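Local structure of demethylmenaquinone Methyltransferase (Thermus thermophilus, 1J3L) at residues A[68-72]-A[112-118]; A[34-40]-A[57-63]. The protein belongs to the Aldolase/RraA family and assembles as a trimer, each subunit an alpha/beta fold built around a mixed, curled beta sheet. One frame throughout, in Å; residues are numbered along the deposited sequence.

Interaction 1 (A[68-72]-A[112-118]); sequences LRTAL and AATPKKS
Thr114 grips the 68-72 loop with both of its branches. With chi1 at -153°, OG1 lies opposite the backbone N and donates to Leu68 O at 2.7 Å, nearly in line with that carbonyl. The same torsion puts CG2 squarely over the face of the peptide joining Thr70 to Ala71, 3.4 Å from Thr70 C. The peptide nitrogen covered in this way, Ala71 N, bonds to Lys116 O (2.8 Å, 155° at the hydrogen). Further along, Ser118 OG links two groups of the loop: it accepts from Thr70 OG1 at 2.7 Å and donates to Ala71 O, a bond modelled so short that its exact length is doubtful. Here the packing is close and largely buried. Between the two segments a water donates to Arg69 O and Thr114 OG1 and accepts from Lys116 N.

The other end is looser. Leu68 CD2 reaches Ala112 CB only at 4.2 Å, and Leu68 also rests on Pro19 of the second subunit. The Arg69 side chain starts away from the contact, while extended Lys116 runs off to bond Pro13 O of the second subunit. The contact joins the loop between strand 58-63 and helix 75-83 to short strand 112-113 and the turn after it, mostly through hydroxyls, backbone groups and one water, so here the loop is probably positioned more by directed hydrogen bonds than by apolar packing.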
ATOM      1  N   LEU A  68       3.270   8.085  11.991  1.00 26.91           N
ATOM      2  CA  LEU A  68       2.968   6.665  12.143  1.00 20.36           C
ATOM      3  C   LEU A  68       3.634   6.141  13.417  1.00 25.80           C
ATOM      4  O   LEU A  68       3.623   4.932  13.687  1.00 30.54           O
ATOM      5  CB  LEU A  68       3.491   5.890  10.928  1.00 25.99           C
ATOM      6  CG  LEU A  68       3.241   6.477   9.529  1.00 29.47           C
ATOM      7  CD1 LEU A  68       3.991   5.645   8.510  1.00 18.38           C
ATOM      8  CD2 LEU A  68       1.742   6.512   9.198  1.00 19.45           C
ATOM      9  N   ARG A  69       4.203   7.058  14.196  1.00 28.53           N
ATOM     10  CA  ARG A  69       4.898   6.724  15.441  1.00 28.97           C
ATOM     11  C   ARG A  69       3.976   6.237  16.544  1.00 25.13           C
ATOM     12  O   ARG A  69       4.355   5.368  17.325  1.00 30.98           O
ATOM     13  CB  ARG A  69       5.658   7.934  15.983  1.00 40.86           C
ATOM     14  CG  ARG A  69       7.058   8.188  15.441  1.00 51.56           C
ATOM     15  CD  ARG A  69       7.564   9.473  16.083  1.00 63.52           C
ATOM     16  NE  ARG A  69       8.968   9.781  15.846  1.00 66.61           N
ATOM     17  CZ  ARG A  69       9.562  10.882  16.304  1.00 73.40           C
ATOM     18  NH1 ARG A  69       8.865  11.763  17.014  1.00 63.90           N
ATOM     19  NH2 ARG A  69      10.849  11.102  16.062  1.00 73.58           N
ATOM     20  N   THR A  70       2.786   6.816  16.638  1.00 19.43           N
ATOM     21  CA  THR A  70       1.844   6.419  17.680  1.00 26.16           C
ATOM     22  C   THR A  70       0.432   6.313  17.121  1.00 24.45           C
ATOM     23  O   THR A  70       0.122   6.889  16.085  1.00 20.48           O
ATOM     24  CB  THR A  70       1.852   7.423  18.887  1.00 28.57           C
ATOM     25  OG1 THR A  70       1.273   8.677  18.495  1.00 26.03           O
ATOM     26  CG2 THR A  70       3.283   7.669  19.370  1.00 16.47           C
ATOM     27  N   ALA A  71      -0.415   5.565  17.816  1.00 23.14           N
ATOM     28  CA  ALA A  71      -1.792   5.375  17.387  1.00 26.08           C
ATOM     29  C   ALA A  71      -2.694   6.451  17.972  1.00 32.66           C
ATOM     30  O   ALA A  71      -2.621   6.755  19.165  1.00 30.94           O
ATOM     31  CB  ALA A  71      -2.283   3.993  17.811  1.00 23.81           C
ATOM     32  N   LEU A  72      -3.540   7.028  17.124  1.00 24.86           N
ATOM     33  CA  LEU A  72      -4.465   8.058  17.569  1.00 26.09           C
ATOM     34  C   LEU A  72      -5.796   7.430  17.936  1.00 25.23           C
ATOM     35  O   LEU A  72      -6.642   8.063  18.570  1.00 24.29           O
ATOM     36  CB  LEU A  72      -4.659   9.107  16.475  1.00 20.74           C
ATOM     37  CG  LEU A  72      -3.366   9.847  16.148  1.00 21.75           C
ATOM     38  CD1 LEU A  72      -3.605  10.895  15.098  1.00 24.25           C
ATOM     39  CD2 LEU A  72      -2.833  10.480  17.416  1.00 25.22           C
ATOM     40  N   ALA A 112      -1.811   3.753   8.412  1.00 22.08           N
ATOM     41  CA  ALA A 112      -1.214   2.518   8.881  1.00 18.12           C
ATOM     42  C   ALA A 112      -1.508   2.244  10.338  1.00 18.02           C
ATOM     43  O   ALA A 112      -1.979   3.115  11.075  1.00 18.10           O
ATOM     44  CB  ALA A 112       0.300   2.567   8.677  1.00 18.73           C
ATOM     45  N   ALA A 113      -1.244   1.007  10.739  1.00 10.42           N
ATOM     46  CA  ALA A 113      -1.401   0.618  12.132  1.00 21.14           C
ATOM     47  C   ALA A 113       0.008   0.706  12.746  1.00 11.82           C
ATOM     48  O   ALA A 113       1.010   0.570  12.044  1.00 14.91           O
ATOM     49  CB  ALA A 113      -1.952  -0.818  12.234  1.00  8.17           C
ATOM     50  N   THR A 114       0.080   0.942  14.046  1.00 14.96           N
ATOM     51  CA  THR A 114       1.356   1.039  14.746  1.00 13.39           C
ATOM     52  C   THR A 114       1.074   0.587  16.182  1.00 18.05           C
ATOM     53  O   THR A 114      -0.037   0.782  16.692  1.00 18.55           O
ATOM     54  CB  THR A 114       1.898   2.492  14.719  1.00 19.79           C
ATOM     55  OG1 THR A 114       3.326   2.475  14.817  1.00 21.50           O
ATOM     56  CG2 THR A 114       1.329   3.308  15.878  1.00 17.64           C
ATOM     57  N   PRO A 115       2.073  -0.014  16.855  1.00 18.11           N
ATOM     58  CA  PRO A 115       1.952  -0.518  18.232  1.00 21.45           C
ATOM     59  C   PRO A 115       1.853   0.448  19.407  1.00 22.46           C
ATOM     60  O   PRO A 115       1.102   0.195  20.350  1.00 23.27           O
ATOM     61  CB  PRO A 115       3.178  -1.429  18.380  1.00 11.81           C
ATOM     62  CG  PRO A 115       3.524  -1.804  16.968  1.00 21.90           C
ATOM     63  CD  PRO A 115       3.336  -0.476  16.258  1.00 18.75           C
ATOM     64  N   LYS A 116       2.627   1.532  19.373  1.00 29.52           N
ATOM     65  CA  LYS A 116       2.636   2.491  20.478  1.00 26.83           C
ATOM     66  C   LYS A 116       1.416   3.371  20.631  1.00 27.09           C
ATOM     67  O   LYS A 116       0.887   3.902  19.657  1.00 31.40           O
ATOM     68  CB  LYS A 116       3.866   3.407  20.409  1.00 25.61           C
ATOM     69  CG  LYS A 116       5.148   2.763  20.859  1.00 47.52           C
ATOM     70  CD  LYS A 116       6.121   3.804  21.370  1.00 53.75           C
ATOM     71  CE  LYS A 116       7.269   3.139  22.108  1.00 66.42           C
ATOM     72  NZ  LYS A 116       8.185   4.128  22.737  1.00 76.61           N
ATOM     73  N   LYS A 117       0.993   3.539  21.880  1.00 22.35           N
ATOM     74  CA  LYS A 117      -0.141   4.386  22.198  1.00 24.78           C
ATOM     75  C   LYS A 117       0.333   5.844  22.179  1.00 25.12           C
ATOM     76  O   LYS A 117       1.523   6.116  22.333  1.00 25.57           O
ATOM     77  CB  LYS A 117      -0.690   4.020  23.576  1.00 23.79           C
ATOM     78  CG  LYS A 117       0.276   4.289  24.727  1.00 44.12           C
ATOM     79  CD  LYS A 117      -0.225   3.633  25.998  1.00 50.81           C
ATOM     80  CE  LYS A 117      -1.685   3.985  26.242  1.00 53.12           C
ATOM     81  NZ  LYS A 117      -2.350   3.029  27.170  1.00 66.67           N
ATOM     82  N   SER A 118      -0.601   6.766  21.970  1.00 24.35           N
ATOM     83  CA  SER A 118      -0.303   8.195  21.927  1.00 25.19           C
ATOM     84  C   SER A 118      -0.310   8.794  23.332  1.00 32.36           C
ATOM     85  O   SER A 118      -0.878   8.224  24.265  1.00 28.33           O
ATOM     86  CB  SER A 118      -1.346   8.937  21.079  1.00 16.55           C
ATOM     87  OG  SER A 118      -1.183   8.681  19.699  1.00 28.82           O
TER
HETATM   88  O   HOH W   1       4.223   2.662  17.389  1.00 22.91           O

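Interaction 2 (A[34-40]-A[57-63])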
ATOM      1  N   ARG A  34     -21.371  14.511   8.016  1.00 23.55           N
ATOM      2  CA  ARG A  34     -20.949  15.880   8.239  1.00 20.16           C
ATOM      3  C   ARG A  34     -19.565  15.812   8.883  1.00 29.35           C
ATOM      4  O   ARG A  34     -19.378  15.127   9.888  1.00 26.75           O
ATOM      5  CB  ARG A  34     -21.936  16.592   9.175  1.00 21.06           C
ATOM      6  CG  ARG A  34     -21.669  18.082   9.320  1.00 33.89           C
ATOM      7  CD  ARG A  34     -22.645  18.758  10.279  1.00 34.14           C
ATOM      8  NE  ARG A  34     -22.472  20.211  10.290  1.00 36.06           N
ATOM      9  CZ  ARG A  34     -22.860  21.027   9.310  1.00 40.10           C
ATOM     10  NH1 ARG A  34     -23.450  20.542   8.229  1.00 35.10           N
ATOM     11  NH2 ARG A  34     -22.656  22.332   9.409  1.00 36.53           N
ATOM     12  N   VAL A  35     -18.606  16.522   8.300  1.00 28.12           N
ATOM     13  CA  VAL A  35     -17.235  16.538   8.787  1.00 19.50           C
ATOM     14  C   VAL A  35     -17.002  17.328  10.070  1.00 27.79           C
ATOM     15  O   VAL A  35     -17.540  18.415  10.274  1.00 29.39           O
ATOM     16  CB  VAL A  35     -16.259  17.098   7.701  1.00 27.97           C
ATOM     17  CG1 VAL A  35     -14.866  17.242   8.268  1.00 19.69           C
ATOM     18  CG2 VAL A  35     -16.234  16.180   6.491  1.00 11.96           C
ATOM     19  N   ARG A  36     -16.170  16.746  10.921  1.00 29.41           N
ATOM     20  CA  ARG A  36     -15.761  17.325  12.190  1.00 34.02           C
ATOM     21  C   ARG A  36     -14.241  17.151  12.115  1.00 30.79           C
ATOM     22  O   ARG A  36     -13.761  16.058  11.831  1.00 38.28           O
ATOM     23  CB  ARG A  36     -16.326  16.498  13.342  1.00 35.02           C
ATOM     24  CG  ARG A  36     -16.363  17.225  14.656  1.00 38.22           C
ATOM     25  CD  ARG A  36     -17.623  18.060  14.800  1.00 25.93           C
ATOM     26  NE  ARG A  36     -17.528  18.924  15.971  1.00 46.84           N
ATOM     27  CZ  ARG A  36     -17.388  18.490  17.220  1.00 44.47           C
ATOM     28  NH1 ARG A  36     -17.329  17.191  17.476  1.00 60.43           N
ATOM     29  NH2 ARG A  36     -17.294  19.361  18.214  1.00 54.31           N
ATOM     30  N   THR A  37     -13.481  18.208  12.358  1.00 21.26           N
ATOM     31  CA  THR A  37     -12.031  18.103  12.258  1.00 24.36           C
ATOM     32  C   THR A  37     -11.296  18.172  13.581  1.00 31.33           C
ATOM     33  O   THR A  37     -11.849  18.563  14.614  1.00 35.08           O
ATOM     34  CB  THR A  37     -11.445  19.204  11.359  1.00 25.54           C
ATOM     35  OG1 THR A  37     -11.615  20.483  11.992  1.00 25.19           O
ATOM     36  CG2 THR A  37     -12.149  19.209  10.010  1.00 16.41           C
ATOM     37  N   LEU A  38     -10.023  17.802  13.521  1.00 26.95           N
ATOM     38  CA  LEU A  38      -9.166  17.797  14.687  1.00 28.47           C
ATOM     39  C   LEU A  38      -7.715  17.715  14.230  1.00 30.52           C
ATOM     40  O   LEU A  38      -7.377  16.958  13.315  1.00 33.69           O
ATOM     41  CB  LEU A  38      -9.525  16.599  15.558  1.00 25.77           C
ATOM     42  CG  LEU A  38      -8.832  16.382  16.891  1.00 34.59           C
ATOM     43  CD1 LEU A  38      -8.985  17.615  17.762  1.00 51.00           C
ATOM     44  CD2 LEU A  38      -9.448  15.161  17.563  1.00 39.43           C
ATOM     45  N   ARG A  39      -6.865  18.517  14.852  1.00 28.63           N
ATOM     46  CA  ARG A  39      -5.452  18.515  14.523  1.00 28.90           C
ATOM     47  C   ARG A  39      -4.682  18.203  15.790  1.00 35.72           C
ATOM     48  O   ARG A  39      -4.859  18.860  16.813  1.00 36.67           O
ATOM     49  CB  ARG A  39      -5.012  19.872  13.974  1.00 36.08           C
ATOM     50  CG  ARG A  39      -3.520  19.941  13.689  1.00 56.98           C
ATOM     51  CD  ARG A  39      -3.108  21.285  13.118  1.00 67.28           C
ATOM     52  NE  ARG A  39      -3.733  21.541  11.823  1.00 65.73           N
ATOM     53  CZ  ARG A  39      -4.576  22.540  11.583  1.00 67.77           C
ATOM     54  NH1 ARG A  39      -4.898  23.389  12.554  1.00 65.01           N
ATOM     55  NH2 ARG A  39      -5.100  22.690  10.372  1.00 55.36           N
ATOM     56  N   VAL A  40      -3.847  17.174  15.721  1.00 32.48           N
ATOM     57  CA  VAL A  40      -3.037  16.774  16.856  1.00 25.45           C
ATOM     58  C   VAL A  40      -1.769  16.148  16.321  1.00 29.13           C
ATOM     59  O   VAL A  40      -1.600  15.968  15.111  1.00 23.87           O
ATOM     60  CB  VAL A  40      -3.738  15.721  17.749  1.00 25.94           C
ATOM     61  CG1 VAL A  40      -5.003  16.288  18.325  1.00 27.72           C
ATOM     62  CG2 VAL A  40      -4.029  14.443  16.941  1.00 26.42           C
ATOM     63  N   GLY A  57     -24.590  10.970  12.290  1.00 21.61           N
ATOM     64  CA  GLY A  57     -24.434  11.503  10.946  1.00 19.86           C
ATOM     65  C   GLY A  57     -23.175  12.324  10.728  1.00 28.14           C
ATOM     66  O   GLY A  57     -23.146  13.212   9.876  1.00 30.56           O
ATOM     67  N   GLN A  58     -22.121  12.037  11.485  1.00 27.22           N
ATOM     68  CA  GLN A  58     -20.885  12.799  11.336  1.00 26.04           C
ATOM     69  C   GLN A  58     -19.647  11.953  11.083  1.00 22.64           C
ATOM     70  O   GLN A  58     -19.610  10.766  11.382  1.00 26.21           O
ATOM     71  CB  GLN A  58     -20.652  13.666  12.579  1.00 25.49           C
ATOM     72  CG  GLN A  58     -21.794  14.634  12.873  1.00 32.97           C
ATOM     73  CD  GLN A  58     -21.740  15.192  14.280  1.00 23.91           C
ATOM     74  OE1 GLN A  58     -20.885  16.008  14.604  1.00 27.19           O
ATOM     75  NE2 GLN A  58     -22.654  14.740  15.129  1.00 28.59           N
ATOM     76  N   VAL A  59     -18.631  12.592  10.523  1.00 25.73           N
ATOM     77  CA  VAL A  59     -17.371  11.940  10.246  1.00 28.04           C
ATOM     78  C   VAL A  59     -16.253  12.765  10.874  1.00 28.30           C
ATOM     79  O   VAL A  59     -16.136  13.961  10.606  1.00 33.96           O
ATOM     80  CB  VAL A  59     -17.117  11.847   8.735  1.00 25.09           C
ATOM     81  CG1 VAL A  59     -15.699  11.366   8.471  1.00 30.31           C
ATOM     82  CG2 VAL A  59     -18.104  10.895   8.112  1.00 27.95           C
ATOM     83  N   LEU A  60     -15.437  12.137  11.712  1.00 21.93           N
ATOM     84  CA  LEU A  60     -14.338  12.858  12.328  1.00 19.02           C
ATOM     85  C   LEU A  60     -13.083  12.638  11.488  1.00 18.06           C
ATOM     86  O   LEU A  60     -12.696  11.508  11.197  1.00 22.03           O
ATOM     87  CB  LEU A  60     -14.106  12.380  13.764  1.00 20.24           C
ATOM     88  CG  LEU A  60     -13.022  13.145  14.536  1.00 22.11           C
ATOM     89  CD1 LEU A  60     -13.529  14.551  14.840  1.00 21.28           C
ATOM     90  CD2 LEU A  60     -12.652  12.407  15.831  1.00 23.55           C
ATOM     91  N   PHE A  61     -12.472  13.737  11.077  1.00 23.61           N
ATOM     92  CA  PHE A  61     -11.260  13.697  10.278  1.00 33.80           C
ATOM     93  C   PHE A  61     -10.137  14.140  11.210  1.00 28.02           C
ATOM     94  O   PHE A  61     -10.094  15.294  11.637  1.00 32.29           O
ATOM     95  CB  PHE A  61     -11.380  14.656   9.088  1.00 32.47           C
ATOM     96  CG  PHE A  61     -10.467  14.324   7.944  1.00 21.18           C
ATOM     97  CD1 PHE A  61      -9.095  14.271   8.123  1.00 23.05           C
ATOM     98  CD2 PHE A  61     -10.980  14.083   6.684  1.00 22.37           C
ATOM     99  CE1 PHE A  61      -8.250  13.973   7.058  1.00 15.29           C
ATOM    100  CE2 PHE A  61     -10.138  13.787   5.613  1.00 20.23           C
ATOM    101  CZ  PHE A  61      -8.775  13.737   5.803  1.00 19.68           C
ATOM    102  N   VAL A  62      -9.246  13.214  11.541  1.00 26.09           N
ATOM    103  CA  VAL A  62      -8.136  13.516  12.436  1.00 30.19           C
ATOM    104  C   VAL A  62      -6.839  13.702  11.680  1.00 27.74           C
ATOM    105  O   VAL A  62      -6.342  12.775  11.034  1.00 24.54           O
ATOM    106  CB  VAL A  62      -7.914  12.395  13.465  1.00 23.89           C
ATOM    107  CG1 VAL A  62      -6.836  12.800  14.442  1.00 29.14           C
ATOM    108  CG2 VAL A  62      -9.208  12.090  14.180  1.00 25.06           C
ATOM    109  N   ASP A  63      -6.302  14.911  11.751  1.00 30.58           N
ATOM    110  CA  ASP A  63      -5.039  15.206  11.091  1.00 38.72           C
ATOM    111  C   ASP A  63      -3.930  14.944  12.111  1.00 32.08           C
ATOM    112  O   ASP A  63      -3.772  15.706  13.064  1.00 24.20           O
ATOM    113  CB  ASP A  63      -4.994  16.667  10.652  1.00 36.15           C
ATOM    114  CG  ASP A  63      -3.748  16.989   9.878  1.00 36.08           C
ATOM    115  OD1 ASP A  63      -2.689  16.406  10.194  1.00 35.42           O
ATOM    116  OD2 ASP A  63      -3.822  17.826   8.960  1.00 50.19           O
TER
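Val59 N meets Arg34 O at 2.7 Å, the donor standing 41° out of the carbonyl plane, and the same oxygen also takes a CA-H contact from Gln58. From there the strands run parallel, their short axes 29° apart, and the bonds alternate: Arg36 N to Val59 O, Phe61 N to Arg36 O (2.8 Å), then Asp63 N to Leu38 O. The bond from Leu38 N to Phe61 O is weak and bent, but beyond it Val40 N closes straight onto Asp63 O at 3.0 Å.

On the face with Arg36 and Leu38, Leu60 CD1 leans across to the neighbouring strand, 3.7 Å from Arg36 CB. The Arg36 chain runs alongside Gln58, turning at chi2 (85°); its guanidinium goes on to salt bridges with Asp127 and Glu53, while Gln58 NE2 bonds back to Glu54 O and Ala56 O.

These are the two strands of a beta-alpha-beta unit. Its helix 45-51 covers the Leu38 and Leu60 face through Leu46, Val47 and Leu51, whereas Val35, Val59 and Phe61 on the reverse face pack against Leu143 of strand 142-146.

Along the chain the two contacts come in series: interaction 2 closes at residue 63, and interaction 1 opens a few residues later, in the loop that leads from strand 58-63 to helix 75-83. Their centres are 18 Å apart, yet they touch, because Leu72 CD1 packs against Val62 CG1 (3.8 Å) and Val40 CG2. Interaction 2 lies near the middle of the subunit, inside the mixed sheet, and no other chain of the trimer reaches it. Interaction 1 sits further out, between that loop and the short strand 112-113 with the turn that follows it, where the second subunit adjoins it. One continuous piece of chain therefore leads from the sheet interior to the subunit interface, with Leu72 bridging the two.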